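Local coordinates for D-alanyl transferase DltD (Enterococcus faecium TX0133A04, PDB 6PFX), which probably transfers D-alanine onto lipoteichoic acid during cell-wall biogenesis in this Gram-positive bacterium, at residues V58-Y63 with Y67-L72; L124-W129 with R145-F150; F131-V136 with Q164-G169; P294-K299 with T304-E309; G313-I318 with I330-N335. All coordinates share one frame; numbering follows the deposited sequence.

Contact 1: residues V58-Y63 with Y67-L72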
# COMPACT_ATOMS: atom_id res chain seq x y z
N VAL A 58 -14.51 -8.97 3.52
CA VAL A 58 -15.76 -9.42 4.14
C VAL A 58 -16.96 -8.92 3.35
O VAL A 58 -17.88 -9.69 3.03
CB VAL A 58 -15.84 -8.99 5.62
CG1 VAL A 58 -17.16 -9.52 6.22
CG2 VAL A 58 -14.64 -9.47 6.40
N LEU A 59 -16.97 -7.64 2.98
CA LEU A 59 -18.09 -7.13 2.20
C LEU A 59 -18.20 -7.84 0.85
O LEU A 59 -19.30 -8.19 0.41
CB LEU A 59 -17.95 -5.63 2.00
CG LEU A 59 -18.04 -4.80 3.29
CD1 LEU A 59 -17.72 -3.36 2.97
CD2 LEU A 59 -19.42 -4.92 3.93
N ALA A 60 -17.07 -8.05 0.17
CA ALA A 60 -17.13 -8.69 -1.14
C ALA A 60 -17.71 -10.09 -1.04
O ALA A 60 -18.50 -10.51 -1.90
CB ALA A 60 -15.73 -8.74 -1.75
N GLU A 61 -17.34 -10.84 0.00
CA GLU A 61 -17.83 -12.20 0.17
C GLU A 61 -19.31 -12.21 0.56
O GLU A 61 -20.11 -12.94 -0.04
CB GLU A 61 -16.98 -12.92 1.22
CG GLU A 61 -17.52 -14.27 1.66
CD GLU A 61 -16.56 -15.01 2.57
OE1 GLU A 61 -15.40 -15.23 2.16
OE2 GLU A 61 -16.97 -15.37 3.70
N LYS A 62 -19.69 -11.41 1.56
CA LYS A 62 -21.07 -11.43 2.04
C LYS A 62 -22.06 -11.07 0.94
O LYS A 62 -23.13 -11.68 0.83
CB LYS A 62 -21.21 -10.42 3.19
CG LYS A 62 -22.62 -10.30 3.76
CD LYS A 62 -23.17 -11.64 4.22
CE LYS A 62 -24.50 -11.45 4.95
NZ LYS A 62 -25.03 -12.76 5.45
N TYR A 63 -21.74 -10.06 0.15
CA TYR A 63 -22.65 -9.55 -0.87
C TYR A 63 -22.34 -10.14 -2.24
O TYR A 63 -22.85 -9.64 -3.25
CB TYR A 63 -22.65 -8.02 -0.81
CG TYR A 63 -23.12 -7.59 0.58
CD1 TYR A 63 -24.39 -7.91 1.02
CD2 TYR A 63 -22.27 -6.94 1.46
CE1 TYR A 63 -24.82 -7.58 2.28
CE2 TYR A 63 -22.70 -6.58 2.73
CZ TYR A 63 -23.97 -6.91 3.13
OH TYR A 63 -24.42 -6.58 4.39
N TYR A 67 -15.62 -9.90 -7.45
CA TYR A 67 -14.19 -9.85 -7.23
C TYR A 67 -13.89 -10.34 -5.82
O TYR A 67 -14.76 -10.36 -4.94
CB TYR A 67 -13.62 -8.41 -7.39
CG TYR A 67 -14.15 -7.47 -6.35
CD1 TYR A 67 -15.36 -6.82 -6.53
CD2 TYR A 67 -13.46 -7.24 -5.17
CE1 TYR A 67 -15.87 -5.97 -5.58
CE2 TYR A 67 -13.96 -6.40 -4.21
CZ TYR A 67 -15.17 -5.77 -4.41
OH TYR A 67 -15.70 -4.92 -3.47
N ARG A 68 -12.62 -10.69 -5.61
CA ARG A 68 -12.04 -10.93 -4.30
C ARG A 68 -10.76 -10.13 -4.15
O ARG A 68 -9.87 -10.20 -5.02
CB ARG A 68 -11.75 -12.44 -4.16
CG ARG A 68 -11.16 -12.84 -2.84
CD ARG A 68 -11.05 -14.37 -2.67
NE ARG A 68 -12.35 -15.04 -2.56
CZ ARG A 68 -12.95 -15.69 -3.56
NH1 ARG A 68 -12.39 -15.76 -4.75
NH2 ARG A 68 -14.12 -16.27 -3.35
N PRO A 69 -10.61 -9.33 -3.10
CA PRO A 69 -9.33 -8.64 -2.90
C PRO A 69 -8.20 -9.64 -2.73
O PRO A 69 -8.36 -10.70 -2.12
CB PRO A 69 -9.55 -7.81 -1.62
CG PRO A 69 -11.05 -7.74 -1.47
CD PRO A 69 -11.60 -9.00 -2.05
N PHE A 70 -7.05 -9.31 -3.30
CA PHE A 70 -5.81 -10.02 -3.03
C PHE A 70 -4.94 -9.02 -2.25
O PHE A 70 -4.54 -7.99 -2.80
CB PHE A 70 -5.12 -10.50 -4.30
CG PHE A 70 -4.12 -11.57 -4.04
CD1 PHE A 70 -2.93 -11.26 -3.40
CD2 PHE A 70 -4.37 -12.89 -4.39
CE1 PHE A 70 -1.99 -12.25 -3.14
CE2 PHE A 70 -3.45 -13.88 -4.11
CZ PHE A 70 -2.25 -13.56 -3.50
N LEU A 71 -4.72 -9.28 -0.97
CA LEU A 71 -4.10 -8.29 -0.10
C LEU A 71 -2.59 -8.33 -0.25
O LEU A 71 -1.95 -9.35 0.05
CB LEU A 71 -4.51 -8.54 1.35
CG LEU A 71 -6.00 -8.73 1.61
CD1 LEU A 71 -6.24 -8.97 3.08
CD2 LEU A 71 -6.79 -7.51 1.14
N LEU A 72 -2.01 -7.21 -0.66
CA LEU A 72 -0.58 -7.15 -0.94
C LEU A 72 0.17 -6.17 -0.06
O LEU A 72 1.39 -6.01 -0.21
CB LEU A 72 -0.34 -6.84 -2.43
CG LEU A 72 -0.73 -7.97 -3.39
CD1 LEU A 72 -0.64 -7.49 -4.83
CD2 LEU A 72 0.15 -9.21 -3.18
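This is a small, buried apolar contact within a beta-alpha-beta crossover: Ala60 on helix 56-62 meets Tyr67, just before the edge strand 68-71, and Pro69 within it; the helix links that strand to strand 39-43. No hydrogen bond passes between the two segments, and a single methyl group does the work. Ala60 CB points toward the strand and rests 3.8 Å from Tyr67 CE2, approaching the ring obliquely. Tyr67 CG sits between its backbone N and carbonyl carbon (chi1 65°), a setting that swings the CE2 side of the ring up to the Ala60 methyl. Ile361 and Leu365 of helix 351-365 also touch this ring, and its OH is hydrogen-bonded to Arg65 in the connecting turn, which holds the polar end in place. Pro69 adds its ring, with CD 4.1 Å from Ala60 CB. The same methyl also lies 3.7 Å from the carbonyl Tyr67 O, closer than to any other atom of the strand segment.

Contact 2: residues L124-W129 with R145-F150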
# COMPACT_ATOMS: atom_id res chain seq x y z
N LEU A 124 14.45 -12.41 -5.68
CA LEU A 124 13.69 -12.92 -6.82
C LEU A 124 13.07 -11.78 -7.60
O LEU A 124 13.19 -11.71 -8.83
CB LEU A 124 12.61 -13.90 -6.34
CG LEU A 124 11.61 -14.40 -7.38
CD1 LEU A 124 12.26 -15.12 -8.56
CD2 LEU A 124 10.55 -15.32 -6.74
N GLN A 125 12.40 -10.87 -6.91
CA GLN A 125 11.71 -9.78 -7.59
C GLN A 125 12.69 -8.75 -8.13
O GLN A 125 12.43 -8.15 -9.18
CB GLN A 125 10.73 -9.13 -6.62
CG GLN A 125 9.58 -10.05 -6.26
CD GLN A 125 8.63 -9.46 -5.25
OE1 GLN A 125 8.93 -8.46 -4.60
NE2 GLN A 125 7.47 -10.08 -5.12
N THR A 126 13.81 -8.54 -7.43
CA THR A 126 14.85 -7.65 -7.94
C THR A 126 15.42 -8.20 -9.24
O THR A 126 15.55 -7.46 -10.23
CB THR A 126 15.95 -7.48 -6.88
OG1 THR A 126 15.39 -6.97 -5.67
CG2 THR A 126 17.02 -6.52 -7.38
N TYR A 127 15.74 -9.49 -9.27
CA TYR A 127 16.26 -10.10 -10.49
C TYR A 127 15.20 -10.12 -11.58
O TYR A 127 15.50 -9.91 -12.76
CB TYR A 127 16.76 -11.51 -10.20
CG TYR A 127 17.96 -11.64 -9.29
CD1 TYR A 127 18.59 -10.52 -8.75
CD2 TYR A 127 18.49 -12.89 -8.98
CE1 TYR A 127 19.68 -10.64 -7.93
CE2 TYR A 127 19.59 -13.02 -8.17
CZ TYR A 127 20.17 -11.89 -7.64
OH TYR A 127 21.26 -12.00 -6.82
N ASP A 128 13.94 -10.36 -11.20
CA ASP A 128 12.85 -10.26 -12.16
C ASP A 128 12.93 -8.93 -12.91
O ASP A 128 12.81 -8.88 -14.14
CB ASP A 128 11.49 -10.32 -11.45
CG ASP A 128 11.05 -11.73 -11.07
OD1 ASP A 128 11.61 -12.72 -11.58
OD2 ASP A 128 10.12 -11.82 -10.24
N TRP A 129 13.10 -7.84 -12.16
CA TRP A 129 13.18 -6.51 -12.75
C TRP A 129 14.37 -6.41 -13.69
O TRP A 129 14.24 -6.00 -14.84
CB TRP A 129 13.27 -5.49 -11.62
CG TRP A 129 13.86 -4.17 -12.00
CD1 TRP A 129 13.41 -3.31 -12.96
CD2 TRP A 129 14.99 -3.53 -11.38
NE1 TRP A 129 14.20 -2.19 -12.99
CE2 TRP A 129 15.17 -2.30 -12.04
CE3 TRP A 129 15.86 -3.89 -10.35
CZ2 TRP A 129 16.20 -1.42 -11.69
CZ3 TRP A 129 16.88 -3.01 -10.01
CH2 TRP A 129 17.04 -1.79 -10.68
N ARG A 145 19.58 3.70 -7.77
CA ARG A 145 20.15 4.62 -6.80
C ARG A 145 19.66 4.31 -5.40
O ARG A 145 20.44 4.33 -4.43
CB ARG A 145 19.77 6.06 -7.17
CG ARG A 145 20.60 6.65 -8.28
CD ARG A 145 20.63 8.18 -8.23
NE ARG A 145 19.31 8.81 -8.28
CZ ARG A 145 18.58 8.95 -9.39
NH1 ARG A 145 19.03 8.49 -10.55
NH2 ARG A 145 17.40 9.55 -9.34
N ARG A 146 18.38 4.02 -5.26
CA ARG A 146 17.84 3.74 -3.94
C ARG A 146 18.38 2.43 -3.40
O ARG A 146 18.82 2.35 -2.24
CB ARG A 146 16.32 3.67 -4.00
CG ARG A 146 15.65 5.01 -4.14
CD ARG A 146 15.74 5.77 -2.83
NE ARG A 146 14.70 5.40 -1.86
CZ ARG A 146 14.88 5.34 -0.55
NH1 ARG A 146 16.06 5.58 -0.01
NH2 ARG A 146 13.86 5.01 0.24
N LEU A 147 18.34 1.38 -4.22
CA LEU A 147 18.77 0.07 -3.75
C LEU A 147 20.21 0.10 -3.28
O LEU A 147 20.55 -0.60 -2.32
CB LEU A 147 18.60 -0.97 -4.86
CG LEU A 147 17.16 -1.27 -5.22
CD1 LEU A 147 17.05 -2.20 -6.39
CD2 LEU A 147 16.40 -1.90 -4.04
N LEU A 148 21.05 0.90 -3.94
CA LEU A 148 22.46 0.98 -3.59
C LEU A 148 22.72 1.64 -2.25
O LEU A 148 23.88 1.68 -1.82
CB LEU A 148 23.23 1.74 -4.66
CG LEU A 148 23.50 0.96 -5.94
CD1 LEU A 148 23.92 1.89 -7.06
CD2 LEU A 148 24.56 -0.09 -5.68
N THR A 149 21.69 2.17 -1.57
CA THR A 149 21.86 2.76 -0.25
C THR A 149 21.58 1.77 0.88
O THR A 149 21.84 2.08 2.04
CB THR A 149 20.99 4.02 -0.07
OG1 THR A 149 19.60 3.68 0.06
CG2 THR A 149 21.19 4.98 -1.23
N PHE A 150 21.09 0.58 0.56
CA PHE A 150 20.73 -0.41 1.57
C PHE A 150 21.81 -1.47 1.67
O PHE A 150 22.19 -2.07 0.66
CB PHE A 150 19.39 -1.06 1.21
CG PHE A 150 18.22 -0.13 1.34
CD1 PHE A 150 17.72 0.18 2.59
CD2 PHE A 150 17.61 0.42 0.23
CE1 PHE A 150 16.63 1.03 2.74
CE2 PHE A 150 16.52 1.27 0.36
CZ PHE A 150 16.02 1.57 1.62
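Leu147, near the end of helix 138-147, points at Thr126 and Trp129 on helix 123-132. From its CB the chain turns so that CG lies opposite the carbonyl carbon (chi1 -69°). Beyond CG, the extended chi2 of 175° sends CD1 outward to the neighbouring helix. That methyl does all the touching: it sits 3.7 Å from Trp129 CZ3, on the six-membered part of the indole and oblique to it, and more loosely 4.4 Å from Thr126 CG2. The two larger side chains come from opposite directions and meet between neighbouring helices of an all-helical part of the protein, where Leu163 of helix 157-167 touches both. Trp129 is held at its far end too, since NE1 donates to Asp140, while Thr126 OG1 is hydrogen-bonded to Ser122 O, one helical turn earlier. From Leu147 to Phe150 the chain makes a type I beta turn. There Thr149 OG1 donates to Arg146 O at 2.8 Å, in the carbonyl plane, and Thr149 N binds the same oxygen at 3.0 Å.

Contact 3: residues F131-V136 with Q164-G169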
# COMPACT_ATOMS: atom_id res chain seq x y z
N PHE A 131 16.11 -8.67 -15.31
CA PHE A 131 15.96 -9.45 -16.53
C PHE A 131 14.82 -8.95 -17.40
O PHE A 131 14.78 -9.30 -18.59
CB PHE A 131 15.81 -10.94 -16.20
CG PHE A 131 17.09 -11.60 -15.74
CD1 PHE A 131 18.06 -11.98 -16.65
CD2 PHE A 131 17.33 -11.83 -14.40
CE1 PHE A 131 19.25 -12.57 -16.22
CE2 PHE A 131 18.51 -12.42 -13.97
CZ PHE A 131 19.47 -12.79 -14.89
N SER A 132 13.93 -8.12 -16.85
CA SER A 132 12.81 -7.56 -17.60
C SER A 132 13.21 -6.31 -18.37
O SER A 132 12.53 -5.96 -19.35
CB SER A 132 11.68 -7.17 -16.64
OG SER A 132 11.89 -5.89 -16.04
N MET A 133 14.27 -5.62 -17.94
CA MET A 133 14.63 -4.34 -18.52
C MET A 133 15.12 -4.50 -19.95
O MET A 133 16.05 -5.27 -20.22
CB MET A 133 15.75 -3.69 -17.70
CG MET A 133 15.32 -3.16 -16.35
SD MET A 133 16.69 -2.47 -15.40
CE MET A 133 17.47 -1.47 -16.65
N LYS A 134 14.50 -3.76 -20.87
CA LYS A 134 14.98 -3.67 -22.24
C LYS A 134 15.65 -2.33 -22.52
O LYS A 134 16.45 -2.24 -23.45
CB LYS A 134 13.83 -3.86 -23.23
CG LYS A 134 13.10 -5.19 -23.10
CD LYS A 134 13.99 -6.39 -23.43
CE LYS A 134 14.29 -6.50 -24.93
NZ LYS A 134 15.36 -7.52 -25.21
N LYS A 135 15.35 -1.31 -21.73
CA LYS A 135 16.04 -0.03 -21.78
C LYS A 135 16.02 0.54 -20.37
O LYS A 135 15.23 0.11 -19.53
CB LYS A 135 15.37 0.94 -22.75
CG LYS A 135 14.01 1.41 -22.29
CD LYS A 135 13.34 2.30 -23.33
CE LYS A 135 12.02 2.85 -22.82
NZ LYS A 135 11.10 1.77 -22.36
N VAL A 136 16.88 1.51 -20.13
CA VAL A 136 17.00 2.14 -18.82
C VAL A 136 16.16 3.41 -18.85
O VAL A 136 16.44 4.34 -19.60
CB VAL A 136 18.46 2.42 -18.46
CG1 VAL A 136 18.56 3.05 -17.09
CG2 VAL A 136 19.27 1.12 -18.51
N GLN A 164 25.18 -0.26 -10.26
CA GLN A 164 26.00 0.90 -10.61
C GLN A 164 25.93 1.22 -12.11
O GLN A 164 25.91 2.39 -12.50
CB GLN A 164 27.45 0.68 -10.17
CG GLN A 164 27.66 0.65 -8.65
CD GLN A 164 27.48 2.00 -8.00
OE1 GLN A 164 27.13 2.99 -8.65
NE2 GLN A 164 27.72 2.06 -6.69
N THR A 165 25.91 0.20 -12.96
CA THR A 165 25.76 0.41 -14.40
C THR A 165 24.44 1.11 -14.72
O THR A 165 24.40 2.07 -15.49
CB THR A 165 25.85 -0.94 -15.10
OG1 THR A 165 27.15 -1.51 -14.87
CG2 THR A 165 25.63 -0.82 -16.59
N ILE A 166 23.34 0.62 -14.13
CA ILE A 166 22.02 1.21 -14.36
C ILE A 166 21.95 2.63 -13.82
O ILE A 166 21.37 3.52 -14.44
CB ILE A 166 20.93 0.30 -13.75
CG1 ILE A 166 20.93 -1.04 -14.48
CG2 ILE A 166 19.60 1.03 -13.78
CD1 ILE A 166 20.12 -2.12 -13.80
N LYS A 167 22.53 2.86 -12.64
CA LYS A 167 22.53 4.20 -12.07
C LYS A 167 23.15 5.21 -13.03
O LYS A 167 22.69 6.35 -13.13
CB LYS A 167 23.28 4.19 -10.74
CG LYS A 167 23.46 5.55 -10.11
CD LYS A 167 24.02 5.41 -8.71
CE LYS A 167 24.37 6.77 -8.12
NZ LYS A 167 24.69 6.68 -6.67
N LYS A 168 24.21 4.80 -13.74
CA LYS A 168 24.86 5.65 -14.73
C LYS A 168 24.08 5.77 -16.03
O LYS A 168 24.54 6.44 -16.95
CB LYS A 168 26.25 5.10 -15.06
CG LYS A 168 27.29 5.25 -13.98
CD LYS A 168 28.67 4.80 -14.48
CE LYS A 168 29.22 5.71 -15.58
NZ LYS A 168 30.61 5.35 -16.00
N GLY A 169 22.93 5.10 -16.14
CA GLY A 169 22.08 5.21 -17.30
C GLY A 169 22.32 4.19 -18.38
O GLY A 169 21.78 4.33 -19.48
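Met133 and Val136, in the loop after helix 123-132, close on Ile166 and Gly169 at the C-terminal end of helix 157-167. The apolar contacts come first. Met133 and Ile166 reach toward each other tip to tip, with SD of Met133 3.8 Å from CD1 of Ile166; a bend at chi3 (46°) also brings Met133 CE to 3.9 Å from that methyl. Val136 meets the other branch of the isoleucine, its CG1 lying 4.0 Å from Ile166 CG2. A second group pairs carbon with backbone oxygen: Val136 CG1 is 3.9 Å from Ile166 O, and Val136 CB is 4.0 Å from Gly169 O. Ile166 O belongs to a Schellman motif, in which Gly169 takes positive phi (92°) and its N bonds to that oxygen at 2.8 Å. Helix 138-147 adds a hydrogen bond nearby, from Arg141 to Lys167 O. Between the two segments themselves none forms, and the direct contact depends on shape and burial, not on polar pairing.

Contact 4: residues P294-K299 with T304-E309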
# COMPACT_ATOMS: atom_id res chain seq x y z
N PRO A 294 -6.19 7.82 4.28
CA PRO A 294 -6.89 7.82 5.56
C PRO A 294 -6.50 9.01 6.41
O PRO A 294 -5.41 9.58 6.24
CB PRO A 294 -6.40 6.53 6.23
CG PRO A 294 -4.97 6.43 5.72
CD PRO A 294 -5.11 6.82 4.25
N PRO A 295 -7.33 9.37 7.36
CA PRO A 295 -6.99 10.41 8.33
C PRO A 295 -6.20 9.82 9.49
O PRO A 295 -5.90 8.64 9.54
CB PRO A 295 -8.36 10.83 8.84
CG PRO A 295 -9.13 9.53 8.85
CD PRO A 295 -8.68 8.81 7.59
N VAL A 296 -5.86 10.69 10.44
CA VAL A 296 -5.41 10.29 11.76
C VAL A 296 -6.49 10.72 12.74
O VAL A 296 -6.98 11.85 12.65
CB VAL A 296 -4.06 10.91 12.14
CG1 VAL A 296 -3.74 10.56 13.58
CG2 VAL A 296 -2.99 10.41 11.20
N ASN A 297 -6.91 9.79 13.60
CA ASN A 297 -7.88 10.00 14.67
C ASN A 297 -7.61 11.32 15.36
O ASN A 297 -6.53 11.53 15.93
CB ASN A 297 -7.70 8.82 15.64
CG ASN A 297 -8.64 8.88 16.83
OD1 ASN A 297 -9.06 9.95 17.25
ND2 ASN A 297 -8.92 7.72 17.42
N GLU A 298 -8.59 12.24 15.31
CA GLU A 298 -8.38 13.58 15.85
C GLU A 298 -8.27 13.58 17.37
O GLU A 298 -7.54 14.40 17.93
CB GLU A 298 -9.48 14.53 15.39
CG GLU A 298 -9.09 16.00 15.56
CD GLU A 298 -10.16 16.95 15.07
OE1 GLU A 298 -9.96 18.17 15.22
OE2 GLU A 298 -11.18 16.48 14.53
N LYS A 299 -8.94 12.66 18.06
CA LYS A 299 -8.77 12.60 19.51
C LYS A 299 -7.33 12.27 19.86
O LYS A 299 -6.78 12.78 20.83
CB LYS A 299 -9.72 11.58 20.12
CG LYS A 299 -11.17 12.03 20.13
CD LYS A 299 -12.08 10.96 20.68
CE LYS A 299 -13.53 11.42 20.59
NZ LYS A 299 -14.51 10.35 20.94
N THR A 304 -1.37 13.95 20.99
CA THR A 304 0.05 13.89 20.66
C THR A 304 0.57 15.18 20.06
O THR A 304 1.79 15.36 19.96
CB THR A 304 0.34 12.79 19.62
OG1 THR A 304 -0.28 13.16 18.38
CG2 THR A 304 -0.16 11.43 20.06
N GLY A 305 -0.32 16.07 19.61
CA GLY A 305 0.06 17.30 18.96
C GLY A 305 0.34 17.19 17.48
O GLY A 305 0.71 18.20 16.86
N LEU A 306 0.21 16.01 16.89
CA LEU A 306 0.36 15.87 15.45
C LEU A 306 -0.58 16.84 14.75
O LEU A 306 -1.78 16.89 15.06
CB LEU A 306 0.01 14.45 15.04
CG LEU A 306 0.28 14.11 13.57
CD1 LEU A 306 1.79 13.93 13.36
CD2 LEU A 306 -0.52 12.89 13.15
N SER A 307 -0.05 17.59 13.79
CA SER A 307 -0.80 18.67 13.16
C SER A 307 -1.71 18.16 12.05
O SER A 307 -1.24 17.60 11.05
CB SER A 307 0.14 19.70 12.56
OG SER A 307 -0.61 20.63 11.80
N GLN A 308 -3.01 18.41 12.20
CA GLN A 308 -3.95 18.10 11.13
C GLN A 308 -3.74 19.01 9.92
O GLN A 308 -3.94 18.56 8.78
CB GLN A 308 -5.39 18.18 11.63
CG GLN A 308 -5.77 17.10 12.63
CD GLN A 308 -5.93 15.75 11.98
OE1 GLN A 308 -6.19 15.66 10.77
NE2 GLN A 308 -5.78 14.68 12.76
N GLU A 309 -3.34 20.27 10.14
CA GLU A 309 -2.99 21.15 9.03
C GLU A 309 -1.83 20.56 8.23
O GLU A 309 -1.84 20.57 6.99
CB GLU A 309 -2.64 22.54 9.56
CG GLU A 309 -2.27 23.49 8.45
CD GLU A 309 -1.81 24.84 8.95
OE1 GLU A 309 -2.14 25.22 10.10
OE2 GLU A 309 -1.11 25.53 8.18
O HOH W 1 -6.45 13.44 9.28
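The loop leaving strand 288-293 is tied to the start of helix 308-323 by Gln308, the first residue of that helix, which binds the backbone of Val296. Its NE2 donates to Val296 O at 3.1 Å with an N-H...O angle of 142°, coming from above the carbonyl plane and not along a lone pair. The other end of the amide works through water: Gln308 OE1 accepts from a water at 2.7 Å, and that water accepts from Val296 N at 3.0 Å. One side chain thus serves the C=O of Val296 directly and its N-H through water. A bend at chi2 (-74°) folds the amide back to make this possible, and NE2 is hydrogen-bonded to Ser301 OG as well. Two helix starts flank the clasp. Asn297 is the N-cap of helix 298-304, its OD1 receiving a weak bond from Lys299 N, and Ser307 caps helix 308-323 through Met310 N. The apolar part is Leu306 CD2, which nestles against both methyls of Val296, 4.0 Å from CG1, the two side chains crossing at about a right angle. In the turn before it, Thr304 OG1 accepts from Leu306 N at 3.3 Å, an ST turn.

Contact 5: residues G313-I318 with I330-N335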
# COMPACT_ATOMS: atom_id res chain seq x y z
N GLY A 313 -1.66 19.30 4.30
CA GLY A 313 -0.60 19.62 3.36
C GLY A 313 -0.01 18.39 2.71
O GLY A 313 0.27 18.39 1.50
N PHE A 314 0.18 17.31 3.48
CA PHE A 314 0.58 16.05 2.87
C PHE A 314 -0.40 15.65 1.78
O PHE A 314 -0.01 15.28 0.66
CB PHE A 314 0.70 14.91 3.90
CG PHE A 314 0.69 13.57 3.23
CD1 PHE A 314 1.83 13.06 2.64
CD2 PHE A 314 -0.48 12.84 3.14
CE1 PHE A 314 1.82 11.85 1.98
CE2 PHE A 314 -0.50 11.63 2.48
CZ PHE A 314 0.65 11.15 1.88
N ALA A 315 -1.70 15.72 2.08
CA ALA A 315 -2.71 15.30 1.11
C ALA A 315 -2.68 16.19 -0.12
O ALA A 315 -2.78 15.71 -1.25
CB ALA A 315 -4.09 15.33 1.75
N LYS A 316 -2.50 17.51 0.08
CA LYS A 316 -2.39 18.41 -1.06
C LYS A 316 -1.22 18.01 -1.96
O LYS A 316 -1.35 17.99 -3.19
CB LYS A 316 -2.18 19.85 -0.58
CG LYS A 316 -2.15 20.91 -1.69
CD LYS A 316 -2.04 22.34 -1.15
CE LYS A 316 -2.36 23.35 -2.23
NZ LYS A 316 -1.14 23.89 -2.86
N LYS A 317 -0.08 17.68 -1.35
CA LYS A 317 1.11 17.34 -2.10
C LYS A 317 0.94 16.03 -2.86
O LYS A 317 1.28 15.93 -4.05
CB LYS A 317 2.32 17.28 -1.16
CG LYS A 317 3.63 17.02 -1.89
CD LYS A 317 4.83 17.29 -0.99
CE LYS A 317 6.13 16.87 -1.67
NZ LYS A 317 7.32 17.30 -0.85
N ILE A 318 0.40 15.00 -2.20
CA ILE A 318 0.24 13.71 -2.88
C ILE A 318 -0.83 13.80 -3.96
O ILE A 318 -0.68 13.18 -5.03
CB ILE A 318 0.02 12.56 -1.87
CG1 ILE A 318 0.55 11.25 -2.45
CG2 ILE A 318 -1.42 12.45 -1.47
CD1 ILE A 318 2.05 11.23 -2.62
N ILE A 330 -9.53 9.30 -6.39
CA ILE A 330 -8.89 9.42 -5.09
C ILE A 330 -10.00 9.59 -4.06
O ILE A 330 -10.84 10.49 -4.19
CB ILE A 330 -7.94 10.64 -5.02
CG1 ILE A 330 -6.87 10.57 -6.10
CG2 ILE A 330 -7.29 10.73 -3.63
CD1 ILE A 330 -6.05 11.82 -6.23
N ALA A 331 -9.99 8.75 -3.05
CA ALA A 331 -10.86 8.88 -1.89
C ALA A 331 -10.00 9.49 -0.78
O ALA A 331 -9.28 8.78 -0.09
CB ALA A 331 -11.41 7.53 -1.46
N ASP A 332 -10.10 10.80 -0.61
CA ASP A 332 -9.31 11.52 0.37
C ASP A 332 -10.16 11.67 1.63
O ASP A 332 -11.13 12.43 1.64
CB ASP A 332 -8.92 12.89 -0.20
CG ASP A 332 -8.19 13.77 0.80
OD1 ASP A 332 -7.95 13.35 1.95
OD2 ASP A 332 -7.85 14.91 0.42
N PHE A 333 -9.81 10.92 2.67
CA PHE A 333 -10.55 10.93 3.93
C PHE A 333 -9.83 11.70 5.04
O PHE A 333 -10.19 11.56 6.21
CB PHE A 333 -10.84 9.49 4.38
CG PHE A 333 -11.75 8.71 3.47
CD1 PHE A 333 -12.93 9.25 3.00
CD2 PHE A 333 -11.43 7.41 3.12
CE1 PHE A 333 -13.76 8.50 2.18
CE2 PHE A 333 -12.26 6.67 2.32
CZ PHE A 333 -13.42 7.22 1.85
N VAL A 334 -8.83 12.52 4.71
CA VAL A 334 -8.11 13.26 5.74
C VAL A 334 -9.06 14.09 6.58
O VAL A 334 -8.86 14.27 7.79
CB VAL A 334 -7.01 14.12 5.09
CG1 VAL A 334 -6.34 15.06 6.08
CG2 VAL A 334 -6.00 13.20 4.42
N ASN A 335 -10.12 14.61 5.96
CA ASN A 335 -11.08 15.43 6.68
C ASN A 335 -12.06 14.62 7.54
O ASN A 335 -12.96 15.21 8.14
CB ASN A 335 -11.84 16.37 5.74
CG ASN A 335 -12.89 15.65 4.90
OD1 ASN A 335 -13.08 14.43 4.98
ND2 ASN A 335 -13.60 16.43 4.08
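The carboxylate of Asp332 is the flat group that meets the helix: its OD2 lies 4.0 Å from the methyl of Ala315, while OD1 is turned back into its own chain. There Val334 N donates to OD1 at 3.0 Å, almost in line with the CG-OD1 bond and close to straight at 165°, which makes an Asx turn where strand 330-332 gives way to a short 3-10 segment. The polar partner of OD2 is Lys319, one helical turn beyond Ala315, with which it forms a salt bridge; that positive charge would be expected to keep the acid ionised. Asp332 CB points toward the helix and, with CG anti to the backbone N (chi1 175°), the carboxylate can serve turn and lysine together. The other flat group, the ring of Phe333, takes no part in the touch with helix 308-323. Ala331 O stands 4.1 Å above one of its faces, offset toward the rim, Phe342 meets it edge-to-face, and helix 351-365 packs on it. Ala315 CB has a second neighbour in Val334, whose CG2 is 3.9 Å away, so the small methyl sits against both ends of the Asx turn. Helix 308-323 thereby lies against the edge strand 330-332, while Phe333 packs on another helix: helices laid against a parallel sheet, the alpha/beta arrangement of the SGNH-hydrolase clan, to which the DltD family belongs.

Contacts 1 and 5 belong to the two outermost strands of the parallel sheet, 68-71 and 330-332, with centres about 25 Å apart. Contacts 4 and 5 share helix 308-323 and touch, Pro295 CB lying 3.3 Å from Phe333 O, so the loop after strand 288-293 rests on the residues just past the neighbouring strand. Contacts 2 and 3 share helix 123-132, interleave along the chain and touch where Arg145 CG lies 3.6 Å from Lys167 CG. That helical pair is remote from contact 4: contacts 3 and 4 have centres about 41 Å apart, on opposite sides of the chain's centre. Ser46, His348 and Asp345 are arranged as a Ser-His-Asp triad would be and may form the active site, as in the SGNH clan; none lies within the ten segments.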